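Local structure of CrtC domain-containing protein (7A0Q) at residues G164-G169 with S234-S239; V158-A163 with T173-L178; E246-T251 with P263-P268; N218-Q223 with V339-S344. The protein is a kievitone hydratase, a lyase that probably detoxifies the plant phytoalexin kievitone by adding water to it, built from two lipocalin-like domains. All blocks are in the same frame, centred on the assembly; numbering follows the deposited sequence.

Contact 1: residues G164-G169 with S234-S239. With NAG (2-acetamido-2-deoxy-beta-D-glucopyranose), chain C.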
# COMPACT_ATOMS: atom_id res chain seq x y z
N GLY A 164 12.56 -7.21 -7.66
CA GLY A 164 12.46 -6.19 -6.63
C GLY A 164 12.75 -4.78 -7.09
O GLY A 164 12.70 -3.87 -6.27
N THR A 165 13.05 -4.58 -8.39
CA THR A 165 13.40 -3.26 -8.89
C THR A 165 12.80 -3.04 -10.28
O THR A 165 12.61 -3.99 -11.04
CB THR A 165 14.93 -3.07 -8.92
OG1 THR A 165 15.27 -1.74 -9.33
CG2 THR A 165 15.60 -4.09 -9.85
N PHE A 166 12.50 -1.78 -10.59
CA PHE A 166 12.02 -1.44 -11.93
C PHE A 166 12.23 0.05 -12.17
O PHE A 166 12.56 0.81 -11.25
CB PHE A 166 10.55 -1.87 -12.14
CG PHE A 166 9.55 -1.16 -11.24
CD1 PHE A 166 9.24 -1.67 -9.98
CD2 PHE A 166 8.88 -0.02 -11.68
CE1 PHE A 166 8.30 -1.04 -9.17
CE2 PHE A 166 7.94 0.61 -10.88
CZ PHE A 166 7.65 0.10 -9.61
N GLN A 167 12.07 0.47 -13.43
CA GLN A 167 12.27 1.86 -13.80
C GLN A 167 11.08 2.72 -13.36
O GLN A 167 9.92 2.38 -13.64
CB GLN A 167 12.47 1.98 -15.32
CG GLN A 167 12.92 3.37 -15.76
CD GLN A 167 14.42 3.54 -15.69
OE1 GLN A 167 15.12 2.68 -15.16
NE2 GLN A 167 14.93 4.65 -16.23
N PHE A 168 11.36 3.82 -12.66
CA PHE A 168 10.32 4.63 -12.00
C PHE A 168 10.74 6.09 -12.09
O PHE A 168 11.60 6.54 -11.32
CB PHE A 168 10.15 4.19 -10.55
CG PHE A 168 9.02 4.86 -9.81
CD1 PHE A 168 7.71 4.56 -10.10
CD2 PHE A 168 9.28 5.76 -8.78
CE1 PHE A 168 6.66 5.15 -9.41
CE2 PHE A 168 8.24 6.36 -8.07
CZ PHE A 168 6.93 6.05 -8.40
N GLY A 169 10.13 6.82 -13.01
CA GLY A 169 10.60 8.16 -13.30
C GLY A 169 11.87 8.10 -14.12
O GLY A 169 12.04 7.21 -14.96
N SER A 234 0.44 -6.44 -7.37
CA SER A 234 0.95 -5.08 -7.18
C SER A 234 1.13 -4.48 -8.56
O SER A 234 2.02 -4.90 -9.30
CB SER A 234 2.26 -5.11 -6.39
OG SER A 234 2.87 -3.84 -6.29
N ALA A 235 0.26 -3.53 -8.94
CA ALA A 235 0.17 -3.08 -10.33
C ALA A 235 0.39 -1.58 -10.42
O ALA A 235 -0.23 -0.81 -9.68
CB ALA A 235 -1.20 -3.44 -10.92
N TRP A 236 1.23 -1.17 -11.37
CA TRP A 236 1.58 0.24 -11.55
C TRP A 236 1.17 0.72 -12.94
O TRP A 236 1.43 0.05 -13.94
CB TRP A 236 3.09 0.45 -11.41
CG TRP A 236 3.64 0.36 -10.01
CD1 TRP A 236 4.14 -0.74 -9.40
CD2 TRP A 236 3.79 1.44 -9.09
NE1 TRP A 236 4.57 -0.43 -8.12
CE2 TRP A 236 4.37 0.91 -7.91
CE3 TRP A 236 3.47 2.81 -9.13
CZ2 TRP A 236 4.65 1.71 -6.80
CZ3 TRP A 236 3.76 3.59 -8.03
CH2 TRP A 236 4.34 3.04 -6.88
N ILE A 237 0.62 1.93 -13.00
CA ILE A 237 0.30 2.60 -14.27
C ILE A 237 0.79 4.04 -14.18
O ILE A 237 0.39 4.77 -13.27
CB ILE A 237 -1.20 2.55 -14.59
CG1 ILE A 237 -1.74 1.13 -14.50
CG2 ILE A 237 -1.45 3.13 -15.99
CD1 ILE A 237 -2.36 0.82 -13.14
N PHE A 238 1.63 4.45 -15.13
CA PHE A 238 2.09 5.84 -15.20
C PHE A 238 2.84 6.03 -16.50
O PHE A 238 3.29 5.07 -17.13
CB PHE A 238 2.97 6.25 -14.01
CG PHE A 238 4.17 5.35 -13.80
CD1 PHE A 238 5.35 5.57 -14.50
CD2 PHE A 238 4.12 4.29 -12.88
CE1 PHE A 238 6.46 4.76 -14.32
CE2 PHE A 238 5.23 3.47 -12.70
CZ PHE A 238 6.41 3.70 -13.41
N SER A 239 3.01 7.29 -16.90
CA SER A 239 3.76 7.61 -18.10
C SER A 239 5.23 7.80 -17.80
O SER A 239 5.60 8.34 -16.74
CB SER A 239 3.20 8.87 -18.76
OG SER A 239 1.85 8.71 -19.11
C1 NAG C . -2.18 10.93 -14.69
C2 NAG C . -3.20 9.82 -14.93
C3 NAG C . -3.93 10.05 -16.25
C4 NAG C . -4.49 11.47 -16.35
C5 NAG C . -3.45 12.52 -15.99
C6 NAG C . -4.06 13.89 -15.82
C7 NAG C . -2.83 7.54 -14.08
C8 NAG C . -2.12 6.25 -14.30
N2 NAG C . -2.56 8.51 -14.95
O3 NAG C . -4.98 9.10 -16.35
O4 NAG C . -4.84 11.71 -17.71
O5 NAG C . -2.84 12.20 -14.73
O6 NAG C . -5.07 13.87 -14.82
O7 NAG C . -3.60 7.71 -13.14
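F166 and F168, on the strand of the first lipocalin-like domain, meet W236 and F238 of the second domain in a cluster of four aromatic rings. The segment axes come no closer than 9.8 Å and no hydrogen bond joins them; the contact is made mainly by side chains, with Q167 O at the edge of the F238 ring. Followed outward, F166 leaves its backbone with CB directed at the opposing strand. CG sits between the backbone N and the carbonyl carbon (chi1 64°), and the far end of the ring does the touching. CE2 is 4.3 Å from F238 CZ, at the F166 edge; CE1 approaches W236 NE1; CZ comes over one indole face, 3.5 Å from W236 NE1, offset toward the rim. F168 reaches across with CG anti to its backbone N and turns its edge to two faces at once. Its CE1 is 3.6 Å from W236 CZ3 and its CD1 3.7 Å from F238 CZ, in edge-to-face pairs with planes at 68° and 88°. The touching surfaces of the two segments are largely aromatic, so packing rather than hydrogen bonding joins them, while W236 NE1 bonds across to E175 OE1 of the first domain.

Contact 2: residues V158-A163 with T173-L178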
# COMPACT_ATOMS: atom_id res chain seq x y z
N VAL A 158 6.18 -9.92 -2.34
CA VAL A 158 5.97 -9.50 -3.73
C VAL A 158 7.20 -8.69 -4.11
O VAL A 158 7.40 -7.59 -3.59
CB VAL A 158 4.70 -8.66 -3.89
CG1 VAL A 158 4.53 -8.17 -5.33
CG2 VAL A 158 3.46 -9.43 -3.40
N ALA A 159 8.03 -9.24 -5.00
CA ALA A 159 9.25 -8.58 -5.44
C ALA A 159 8.93 -7.86 -6.75
O ALA A 159 8.96 -8.47 -7.83
CB ALA A 159 10.38 -9.59 -5.61
N ASN A 160 8.58 -6.57 -6.65
CA ASN A 160 8.08 -5.84 -7.81
C ASN A 160 9.08 -5.91 -8.96
O ASN A 160 10.29 -5.78 -8.76
CB ASN A 160 7.80 -4.40 -7.42
CG ASN A 160 6.52 -4.29 -6.61
OD1 ASN A 160 5.43 -4.17 -7.16
ND2 ASN A 160 6.65 -4.37 -5.29
N GLY A 161 8.55 -6.11 -10.17
CA GLY A 161 9.40 -6.24 -11.34
C GLY A 161 10.00 -7.61 -11.52
O GLY A 161 10.69 -7.83 -12.52
N GLY A 162 9.76 -8.52 -10.58
CA GLY A 162 10.26 -9.88 -10.64
C GLY A 162 11.39 -10.11 -9.66
O GLY A 162 11.44 -11.16 -9.01
N ALA A 163 12.30 -9.14 -9.56
CA ALA A 163 13.46 -9.25 -8.67
C ALA A 163 13.55 -8.09 -7.69
O ALA A 163 14.54 -8.00 -6.95
CB ALA A 163 14.75 -9.35 -9.48
N THR A 173 13.49 2.45 -9.06
CA THR A 173 12.92 2.25 -7.74
C THR A 173 13.16 0.81 -7.31
O THR A 173 13.36 -0.09 -8.12
CB THR A 173 11.42 2.58 -7.68
OG1 THR A 173 11.01 2.72 -6.31
CG2 THR A 173 10.58 1.48 -8.34
N TRP A 174 13.15 0.62 -5.99
CA TRP A 174 13.22 -0.70 -5.37
C TRP A 174 12.00 -0.82 -4.49
O TRP A 174 11.72 0.10 -3.72
CB TRP A 174 14.50 -0.86 -4.53
CG TRP A 174 15.74 -0.89 -5.37
CD1 TRP A 174 16.38 -1.99 -5.84
CD2 TRP A 174 16.47 0.24 -5.84
NE1 TRP A 174 17.48 -1.62 -6.59
CE2 TRP A 174 17.55 -0.25 -6.60
CE3 TRP A 174 16.32 1.63 -5.71
CZ2 TRP A 174 18.48 0.59 -7.22
CZ3 TRP A 174 17.24 2.47 -6.33
CH2 TRP A 174 18.31 1.94 -7.07
N GLU A 175 11.25 -1.91 -4.64
CA GLU A 175 9.99 -2.02 -3.92
C GLU A 175 9.66 -3.48 -3.63
O GLU A 175 9.73 -4.33 -4.53
CB GLU A 175 8.84 -1.38 -4.73
CG GLU A 175 7.47 -1.43 -4.01
CD GLU A 175 6.28 -1.27 -4.95
OE1 GLU A 175 6.47 -1.32 -6.20
OE2 GLU A 175 5.15 -1.11 -4.46
N PHE A 176 9.27 -3.78 -2.39
CA PHE A 176 8.69 -5.08 -2.07
C PHE A 176 7.45 -4.89 -1.20
O PHE A 176 7.32 -3.93 -0.44
CB PHE A 176 9.70 -6.04 -1.39
CG PHE A 176 10.23 -5.57 -0.05
CD1 PHE A 176 11.42 -4.85 0.02
CD2 PHE A 176 9.58 -5.91 1.12
CE1 PHE A 176 11.94 -4.45 1.24
CE2 PHE A 176 10.10 -5.50 2.35
CZ PHE A 176 11.27 -4.77 2.40
N GLY A 177 6.52 -5.83 -1.37
CA GLY A 177 5.30 -5.86 -0.58
C GLY A 177 5.27 -7.14 0.24
O GLY A 177 5.67 -8.20 -0.23
N LEU A 178 4.80 -7.02 1.48
CA LEU A 178 4.55 -8.18 2.33
C LEU A 178 3.03 -8.24 2.50
O LEU A 178 2.47 -7.48 3.29
CB LEU A 178 5.24 -8.03 3.69
CG LEU A 178 6.74 -7.72 3.58
CD1 LEU A 178 7.39 -7.46 4.94
CD2 LEU A 178 7.47 -8.81 2.81
O HOH W 1 4.25 -4.26 -3.83
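V158 and G177 form an antiparallel hydrogen-bonded pair, with V158 N to G177 O at 2.8 Å and G177 N to V158 O at 3.0 Å, and A159 with F176 follows as the non-hydrogen-bonded pair. One step on, N160 grips E175 O twice: its backbone N at 3.3 Å, and its side-chain ND2 at 3.2 Å, both from the same face of the carbonyl plane. The ND2 donor stands almost directly above that plane, 80° out of it, while the oxygen lies in the amide plane of N160. CG of N160 is beside its backbone N (chi1 -75°), and the amide stacks on the E175 carboxylate with planes 4° apart; N160 CG is 3.0 Å from E175 OE1. A water takes a hydrogen bond from N160 ND2 and gives a weak one to E175 OE2. The remaining polar ends look to the second domain, N160 OD1 to S234 OG and E175 to W236. D206 OD2 lies close to E175 OE2. A type II turn from A159 to G162, closed by G162 N to A159 O, interrupts the pairing, which resumes at G164 with E175: a lipocalin-like beta hairpin of strands 158-168 and 171-189, the first strand broken by this turn.

Contact 3: residues E246-T251 with P263-P268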
# COMPACT_ATOMS: atom_id res chain seq x y z
N GLU A 246 4.72 4.17 -22.02
CA GLU A 246 3.69 4.07 -21.00
C GLU A 246 3.98 2.84 -20.15
O GLU A 246 4.07 1.72 -20.67
CB GLU A 246 2.30 3.97 -21.62
CG GLU A 246 1.81 5.26 -22.27
CD GLU A 246 1.68 6.42 -21.29
OE1 GLU A 246 1.31 6.18 -20.12
OE2 GLU A 246 1.94 7.58 -21.69
N THR A 247 4.11 3.04 -18.84
CA THR A 247 4.28 1.93 -17.91
C THR A 247 2.92 1.44 -17.45
O THR A 247 2.08 2.23 -16.99
CB THR A 247 5.16 2.36 -16.73
OG1 THR A 247 6.48 2.64 -17.22
CG2 THR A 247 5.24 1.24 -15.68
N ARG A 248 2.66 0.15 -17.63
CA ARG A 248 1.35 -0.40 -17.29
C ARG A 248 1.56 -1.90 -17.08
O ARG A 248 1.58 -2.67 -18.04
CB ARG A 248 0.32 -0.10 -18.37
CG ARG A 248 0.82 -0.29 -19.81
CD ARG A 248 -0.25 0.11 -20.84
NE ARG A 248 0.21 -0.13 -22.21
CZ ARG A 248 0.13 -1.30 -22.84
NH1 ARG A 248 -0.40 -2.36 -22.24
NH2 ARG A 248 0.57 -1.41 -24.08
N PHE A 249 1.74 -2.31 -15.82
CA PHE A 249 2.14 -3.69 -15.60
C PHE A 249 1.77 -4.12 -14.19
O PHE A 249 1.57 -3.30 -13.29
CB PHE A 249 3.64 -3.91 -15.87
CG PHE A 249 4.54 -3.54 -14.71
CD1 PHE A 249 4.66 -2.22 -14.28
CD2 PHE A 249 5.28 -4.52 -14.06
CE1 PHE A 249 5.51 -1.90 -13.21
CE2 PHE A 249 6.12 -4.21 -13.00
CZ PHE A 249 6.23 -2.90 -12.58
N ALA A 250 1.66 -5.44 -14.02
CA ALA A 250 1.41 -6.05 -12.73
C ALA A 250 2.56 -6.99 -12.40
O ALA A 250 3.04 -7.72 -13.27
CB ALA A 250 0.08 -6.81 -12.72
N THR A 251 2.98 -6.97 -11.12
CA THR A 251 3.75 -8.05 -10.53
C THR A 251 2.78 -8.87 -9.70
O THR A 251 2.09 -8.34 -8.83
CB THR A 251 4.90 -7.55 -9.66
OG1 THR A 251 5.73 -6.64 -10.41
CG2 THR A 251 5.74 -8.73 -9.18
N PRO A 263 2.19 -7.25 -18.67
CA PRO A 263 1.58 -5.99 -19.11
C PRO A 263 0.09 -5.98 -18.81
O PRO A 263 -0.56 -7.02 -18.72
CB PRO A 263 1.83 -5.98 -20.63
CG PRO A 263 2.89 -7.00 -20.88
CD PRO A 263 2.72 -8.04 -19.80
N LEU A 264 -0.47 -4.77 -18.69
CA LEU A 264 -1.91 -4.63 -18.50
C LEU A 264 -2.44 -3.44 -19.28
O LEU A 264 -1.69 -2.53 -19.66
CB LEU A 264 -2.29 -4.51 -17.00
CG LEU A 264 -1.80 -3.29 -16.21
CD1 LEU A 264 -2.66 -2.05 -16.42
CD2 LEU A 264 -1.72 -3.63 -14.72
N GLU A 265 -3.75 -3.45 -19.51
CA GLU A 265 -4.47 -2.31 -20.05
C GLU A 265 -5.30 -1.69 -18.93
O GLU A 265 -6.00 -2.40 -18.21
CB GLU A 265 -5.37 -2.73 -21.22
CG GLU A 265 -4.61 -3.33 -22.38
CD GLU A 265 -5.52 -3.81 -23.49
OE1 GLU A 265 -6.73 -3.52 -23.43
OE2 GLU A 265 -5.01 -4.47 -24.43
N PHE A 266 -5.23 -0.36 -18.81
CA PHE A 266 -5.81 0.38 -17.70
C PHE A 266 -6.88 1.32 -18.23
O PHE A 266 -6.62 2.09 -19.15
CB PHE A 266 -4.70 1.17 -16.99
CG PHE A 266 -5.19 2.24 -16.05
CD1 PHE A 266 -5.57 1.94 -14.74
CD2 PHE A 266 -5.18 3.58 -16.44
CE1 PHE A 266 -5.97 2.94 -13.87
CE2 PHE A 266 -5.59 4.58 -15.58
CZ PHE A 266 -5.98 4.27 -14.29
N THR A 267 -8.07 1.26 -17.64
CA THR A 267 -9.16 2.15 -18.03
C THR A 267 -9.75 2.81 -16.80
O THR A 267 -10.43 2.13 -16.00
CB THR A 267 -10.25 1.41 -18.79
OG1 THR A 267 -9.70 0.82 -19.98
CG2 THR A 267 -11.37 2.38 -19.20
N PRO A 268 -9.51 4.10 -16.58
CA PRO A 268 -10.20 4.79 -15.48
C PRO A 268 -11.60 5.20 -15.92
O PRO A 268 -11.81 5.65 -17.05
CB PRO A 268 -9.31 6.02 -15.23
CG PRO A 268 -8.75 6.32 -16.61
CD PRO A 268 -8.62 5.00 -17.34
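Between R248 and L264 the link depends on two first torsions: CG of R248 (chi1 43°) and CG of L264 each lie between their own backbone N and carbonyl carbon. From CG the arginine runs extended to NE, and chi4 of 85° then turns CZ off that line. NH1 of the guanidinium gives a nearly straight hydrogen bond to L264 O at 2.9 Å. The oxygen lies in the guanidinium plane, but the donor stands above the carbonyl plane of L264. The aliphatic part of the arginine follows the same oxygen, with R248 CD 3.2 Å from L264 O. In return, L264 N donates to R248 O at 3.0 Å. The backbone carbonyl and the guanidinium of one arginine thus hold the N-H and C=O of one leucine.

F249 and P263 form an antiparallel non-hydrogen-bonded pair with CA atoms 4.2 Å apart. The segment axes cross at 117°, which shows strand 259-275 swinging away from its hairpin partner 245-253 beyond this pair. These are consecutive strands of the eight-stranded antiparallel barrel of the second, lipocalin-like domain, and the side chain of R248 bridges the backbones where they diverge. On the buried side L264 fills the angle between them: its CD2 packs 3.6 Å from F249 C and 4.2 Å from A250 CB. Its side chain also touches A235 and I237 of strand 232-240 and L289 of strand 282-291. The charged tip of E265 remains apart from the arginine, with E265 OE2 5.5 Å from R248 NH1.

Contact 4: residues N218-Q223 with V339-S344. With NAG (2-acetamido-2-deoxy-beta-D-glucopyranose), chain C; IMD (imidazole), chain F.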
# COMPACT_ATOMS: atom_id res chain seq x y z
N ASN A 218 2.46 11.48 -12.12
CA ASN A 218 1.32 10.94 -11.40
C ASN A 218 1.20 9.47 -11.75
O ASN A 218 1.72 9.02 -12.78
CB ASN A 218 0.01 11.69 -11.71
CG ASN A 218 -0.45 11.59 -13.17
OD1 ASN A 218 0.20 12.09 -14.10
ND2 ASN A 218 -1.61 10.97 -13.37
N TRP A 219 0.53 8.72 -10.88
CA TRP A 219 0.37 7.30 -11.12
C TRP A 219 -0.90 6.80 -10.46
O TRP A 219 -1.50 7.47 -9.61
CB TRP A 219 1.57 6.49 -10.61
CG TRP A 219 1.84 6.60 -9.11
CD1 TRP A 219 1.22 5.89 -8.11
CD2 TRP A 219 2.81 7.43 -8.47
NE1 TRP A 219 1.74 6.25 -6.89
CE2 TRP A 219 2.72 7.18 -7.08
CE3 TRP A 219 3.74 8.36 -8.94
CZ2 TRP A 219 3.54 7.83 -6.16
CZ3 TRP A 219 4.55 9.01 -8.01
CH2 TRP A 219 4.44 8.74 -6.64
N THR A 220 -1.30 5.60 -10.85
CA THR A 220 -2.23 4.78 -10.09
C THR A 220 -1.53 3.48 -9.75
O THR A 220 -0.88 2.87 -10.61
CB THR A 220 -3.52 4.52 -10.87
OG1 THR A 220 -4.15 5.77 -11.19
CG2 THR A 220 -4.49 3.66 -10.05
N TRP A 221 -1.67 3.05 -8.49
CA TRP A 221 -1.16 1.77 -8.02
C TRP A 221 -2.32 0.96 -7.45
O TRP A 221 -3.12 1.48 -6.65
CB TRP A 221 -0.08 1.97 -6.95
CG TRP A 221 0.50 0.70 -6.35
CD1 TRP A 221 1.28 -0.23 -6.98
CD2 TRP A 221 0.35 0.24 -4.99
NE1 TRP A 221 1.63 -1.24 -6.10
CE2 TRP A 221 1.07 -0.97 -4.88
CE3 TRP A 221 -0.31 0.74 -3.86
CZ2 TRP A 221 1.15 -1.69 -3.69
CZ3 TRP A 221 -0.23 0.03 -2.66
CH2 TRP A 221 0.49 -1.19 -2.59
N PHE A 222 -2.38 -0.31 -7.82
CA PHE A 222 -3.35 -1.25 -7.28
C PHE A 222 -2.66 -2.32 -6.45
O PHE A 222 -1.65 -2.90 -6.87
CB PHE A 222 -4.16 -1.93 -8.38
CG PHE A 222 -5.10 -1.03 -9.10
CD1 PHE A 222 -6.37 -0.79 -8.59
CD2 PHE A 222 -4.73 -0.43 -10.30
CE1 PHE A 222 -7.26 0.05 -9.26
CE2 PHE A 222 -5.62 0.40 -10.98
CZ PHE A 222 -6.88 0.64 -10.46
N GLN A 223 -3.27 -2.63 -5.31
CA GLN A 223 -2.86 -3.71 -4.42
C GLN A 223 -4.06 -4.64 -4.31
O GLN A 223 -5.08 -4.25 -3.72
CB GLN A 223 -2.47 -3.15 -3.06
CG GLN A 223 -2.14 -4.21 -2.03
CD GLN A 223 -2.47 -3.80 -0.61
OE1 GLN A 223 -3.11 -4.56 0.12
NE2 GLN A 223 -2.01 -2.61 -0.19
N VAL A 339 -6.54 1.05 -3.93
CA VAL A 339 -6.06 1.86 -5.04
C VAL A 339 -5.38 3.10 -4.47
O VAL A 339 -5.90 3.73 -3.54
CB VAL A 339 -7.18 2.24 -6.02
CG1 VAL A 339 -8.24 3.10 -5.35
CG2 VAL A 339 -6.58 2.96 -7.22
N GLU A 340 -4.20 3.40 -4.99
CA GLU A 340 -3.51 4.65 -4.68
C GLU A 340 -3.47 5.51 -5.93
O GLU A 340 -3.09 5.03 -7.01
CB GLU A 340 -2.09 4.37 -4.19
CG GLU A 340 -1.24 5.61 -4.09
CD GLU A 340 0.13 5.30 -3.55
OE1 GLU A 340 0.29 5.29 -2.32
OE2 GLU A 340 1.05 5.05 -4.36
N ILE A 341 -3.89 6.77 -5.80
CA ILE A 341 -3.80 7.74 -6.88
C ILE A 341 -2.98 8.91 -6.37
O ILE A 341 -3.38 9.57 -5.40
CB ILE A 341 -5.18 8.22 -7.36
CG1 ILE A 341 -6.09 7.03 -7.67
CG2 ILE A 341 -5.01 9.08 -8.60
CD1 ILE A 341 -7.50 7.44 -8.07
N VAL A 342 -1.84 9.15 -7.00
CA VAL A 342 -0.89 10.15 -6.54
C VAL A 342 -0.50 11.04 -7.70
O VAL A 342 -0.25 10.55 -8.81
CB VAL A 342 0.38 9.50 -5.92
CG1 VAL A 342 1.49 10.55 -5.74
CG2 VAL A 342 0.04 8.83 -4.59
N TYR A 343 -0.47 12.35 -7.45
CA TYR A 343 0.17 13.34 -8.30
C TYR A 343 1.40 13.86 -7.57
O TYR A 343 1.29 14.38 -6.45
CB TYR A 343 -0.80 14.48 -8.63
CG TYR A 343 -1.88 14.06 -9.58
CD1 TYR A 343 -2.96 13.28 -9.16
CD2 TYR A 343 -1.83 14.42 -10.92
CE1 TYR A 343 -3.94 12.87 -10.05
CE2 TYR A 343 -2.80 14.01 -11.81
CZ TYR A 343 -3.86 13.25 -11.38
OH TYR A 343 -4.81 12.87 -12.28
N SER A 344 2.57 13.70 -8.18
CA SER A 344 3.75 14.34 -7.61
C SER A 344 3.81 15.81 -7.99
O SER A 344 4.54 16.57 -7.35
CB SER A 344 5.03 13.63 -8.06
OG SER A 344 5.26 13.80 -9.45
C1 NAG C . -2.18 10.93 -14.69
C2 NAG C . -3.20 9.82 -14.93
C3 NAG C . -3.93 10.05 -16.25
C4 NAG C . -4.49 11.47 -16.35
C5 NAG C . -3.45 12.52 -15.99
C6 NAG C . -4.06 13.89 -15.82
C7 NAG C . -2.83 7.54 -14.08
C8 NAG C . -2.12 6.25 -14.30
N2 NAG C . -2.56 8.51 -14.95
O3 NAG C . -4.98 9.10 -16.35
O4 NAG C . -4.84 11.71 -17.71
O5 NAG C . -2.84 12.20 -14.73
O6 NAG C . -5.07 13.87 -14.82
O7 NAG C . -3.60 7.71 -13.14
N1 IMD F . 2.29 3.04 -3.22
C2 IMD F . 2.97 1.94 -3.60
N3 IMD F . 3.18 1.17 -2.50
C4 IMD F . 2.63 1.78 -1.44
C5 IMD F . 2.07 2.96 -1.89
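W219 carries V342 on one face and E340 at its edge: V342 CG1 sits over the six-membered ring, 3.7 Å from its centroid in a CH-pi contact, while E340 OE2 lies in the ring plane and accepts from W219 NE1 at 2.9 Å. W221 has an imidazole over one face, its C2 above the ring centre, and E340 CB at the edge. The Y343 ring takes N218 CB over one face, toward the rim, with the sugar O6 in plane at its edge. These strands, first and last of the eight-stranded barrel, close it as in lipocalins; their axes run antiparallel at 167°, and W219 with V342 and W221 with E340 are the hydrogen-bonded pairs here.

CG of E340 is anti to the backbone N, and the extended chain delivers OE2 to two donors. W219 NE1 comes from the anti side, 29° out of the carboxylate plane, in a nearly straight bond, and the imidazole N1 binds the same oxygen at 2.6 Å. Probably from the crystallisation liquor, the imidazole also bonds D206 OD2; the site, at the domain junction, combines two carboxylates with the W221 face and may mark a pocket. The other face of the sheet bears T220, I341 and the glycan: N218 ND2 is covalently joined to sugar C1, T220 OG1 donates to sugar O7 at 2.8 Å, and Y343 OH shares a hydrogen bond with O6 at 2.7 Å.

From the N terminus, contact 2 comes first, joining 158-163 to 173-178 and closing a loop of nine residues within the hairpin of strands 158-168 and 171-189. Contact 1 starts within that loop, at 164-169, and crosses contact 2 by running on to 234-239, which ties the first lipocalin-like domain to the second. Contact 4 opens at 218-223, before contact 1 has closed, so these two also cross; it ends at 339-344 and shuts the barrel. Contact 3, 246-251 with 263-268, falls wholly between the two segments of contact 4 and links consecutive barrel strands. Hydrogen bonds connect neighbouring contacts: S234 OG with W221 NE1, F238 O with T247 N, and G161 N with T251 OG1.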